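Local coordinates for inorganic pyrophosphatase (Neisseria gonorrhoeae, PDB 5TEA), which catalyses the magnesium-dependent hydrolysis of inorganic pyrophosphate to two phosphate ions and works as a homohexamer, at the interface of chains A and B. Coordinates in Å, arbitrary orientation; residue numbers count along the deposited sequence, not the author numbering. Chains: chain A/B, Inorganic pyrophosphatase.

The interface of chains A and B. Residues chain A 89, 119, 121-122, 124; chain B 51, 53-54.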
loop_
_atom_site.group_PDB
_atom_site.type_symbol
_atom_site.label_atom_id
_atom_site.label_comp_id
_atom_site.label_asym_id
_atom_site.label_seq_id
_atom_site.Cartn_x
_atom_site.Cartn_y
_atom_site.Cartn_z
ATOM N N LEU A 89 11.963 1.399 -5.406
ATOM C CA LEU A 89 12.742 0.236 -5.794
ATOM C C LEU A 89 13.070 -0.592 -4.559
ATOM O O LEU A 89 13.377 -0.040 -3.499
ATOM C CB LEU A 89 14.030 0.697 -6.480
ATOM C CG LEU A 89 14.803 -0.248 -7.393
ATOM C CD1 LEU A 89 13.921 -0.820 -8.495
ATOM C CD2 LEU A 89 16.038 0.443 -7.986
ATOM N N PRO A 119 16.886 5.803 -13.586
ATOM C CA PRO A 119 17.177 4.591 -14.361
ATOM C C PRO A 119 17.538 4.982 -15.788
ATOM O O PRO A 119 16.983 5.934 -16.341
ATOM C CB PRO A 119 15.864 3.797 -14.299
ATOM C CG PRO A 119 15.126 4.363 -13.118
ATOM C CD PRO A 119 15.496 5.817 -13.094
ATOM N N ASP A 121 16.983 3.472 -18.495
ATOM C CA ASP A 121 15.973 3.083 -19.477
ATOM C C ASP A 121 14.639 3.254 -18.762
ATOM O O ASP A 121 14.229 2.366 -18.017
ATOM C CB ASP A 121 16.209 1.648 -19.950
ATOM C CG ASP A 121 15.312 1.241 -21.122
ATOM O OD1 ASP A 121 14.349 1.969 -21.440
ATOM O OD2 ASP A 121 15.579 0.180 -21.724
ATOM N N ASP A 122 13.981 4.397 -18.939
ATOM C CA ASP A 122 12.712 4.654 -18.254
ATOM C C ASP A 122 11.612 4.850 -19.291
ATOM O O ASP A 122 11.425 5.955 -19.808
ATOM C CB ASP A 122 12.816 5.861 -17.325
ATOM C CG ASP A 122 11.555 6.057 -16.485
ATOM O OD1 ASP A 122 10.461 5.606 -16.903
ATOM O OD2 ASP A 122 11.659 6.653 -15.402
ATOM N N ASN A 124 8.403 4.603 -18.644
ATOM C CA ASN A 124 7.214 5.196 -18.042
ATOM C C ASN A 124 7.129 6.697 -18.299
ATOM O O ASN A 124 6.042 7.217 -18.575
ATOM C CB ASN A 124 7.184 4.930 -16.537
ATOM C CG ASN A 124 5.922 5.465 -15.884
ATOM O OD1 ASN A 124 4.811 5.186 -16.341
ATOM N ND2 ASN A 124 6.084 6.269 -14.840
ATOM N N LEU B 51 17.479 -4.541 -12.402
ATOM C CA LEU B 51 16.372 -3.747 -12.923
ATOM C C LEU B 51 16.773 -3.302 -14.320
ATOM O O LEU B 51 17.540 -2.349 -14.476
ATOM C CB LEU B 51 16.093 -2.559 -12.009
ATOM C CG LEU B 51 14.928 -1.591 -12.240
ATOM C CD1 LEU B 51 15.253 -0.507 -13.251
ATOM C CD2 LEU B 51 13.690 -2.340 -12.641
ATOM N N ARG B 53 14.790 -2.076 -16.817
ATOM C CA ARG B 53 14.158 -0.823 -17.199
ATOM C C ARG B 53 12.890 -0.623 -16.382
ATOM O O ARG B 53 12.407 -1.527 -15.698
ATOM C CB ARG B 53 13.844 -0.792 -18.700
ATOM C CG ARG B 53 12.822 -1.836 -19.149
ATOM C CD ARG B 53 12.563 -1.685 -20.631
ATOM N NE ARG B 53 11.623 -2.672 -21.153
ATOM C CZ ARG B 53 11.973 -3.715 -21.902
ATOM N NH1 ARG B 53 13.248 -3.910 -22.210
ATOM N NH2 ARG B 53 11.046 -4.555 -22.344
ATOM N N ILE B 54 12.372 0.599 -16.459
ATOM C CA ILE B 54 11.037 0.923 -15.982
ATOM C C ILE B 54 10.096 0.771 -17.172
ATOM O O ILE B 54 10.324 1.381 -18.220
ATOM C CB ILE B 54 10.972 2.352 -15.418
ATOM C CG1 ILE B 54 12.104 2.610 -14.409
ATOM C CG2 ILE B 54 9.602 2.623 -14.793
ATOM C CD1 ILE B 54 11.939 1.842 -13.089
HETATM O O HOH W 1 15.811 -2.737 -21.033
#
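B:Ile54, at the end of strand 48-54, meets the loop of A:Asp121 and A:Asp122 in a subunit interface of this family I, hexameric soluble pyrophosphatase, a worked example of a backbone bond between chains flanked by side-chain contacts. The backbone N of B:Ile54 donates to the carbonyl O of A:Asp121 over 3.0 Å, nearly straight at the hydrogen (163°) and close to the line of the C=O bond. The bond belongs to a short parallel beta bridge that pairs A:Asp122 with B:Ile54 and may help set the register of strand and loop.

Van der Waals contacts gather on the branches of B:Ile54. CG1 lies beside the backbone N (chi1 -50°) and packs against the CB-CG side of the A:Pro119 ring, 3.7 Å from its CG, the two side chains crossing at a slant. The other branch, CG2, reaches CB of A:Asn124 at 3.8 Å. The carboxylate of A:Asp122 lies against the branch point, its polar OD1 3.6 Å from B:Ile54 CB and also near CG2. That same OD1 accepts the backbone N of A:Asn124 at 2.9 Å, a bent bond within chain A which may help hold the carboxylate in place. Farther along the strand, A:Leu89 CD1 touches B:Leu51 CG at 4.0 Å, a slighter contact.

The charged pair is joined through water. A:Asp121 and B:Arg53 run side by side in the same direction, the carboxylate carbon CG 3.5 Å from B:Arg53 CB, with their flat groups turned 43° apart. B:Arg53 runs extended from CG to NE alongside the shorter aspartate, and A:Asp121 OD2 stays 4.7 Å from B:Arg53 NH1. Water 1 sits in plane at the guanidinium edge and links NH1 to OD2. B:Arg53 probably binds pyrophosphate in its own subunit, so the neighbouring chain may influence its placement.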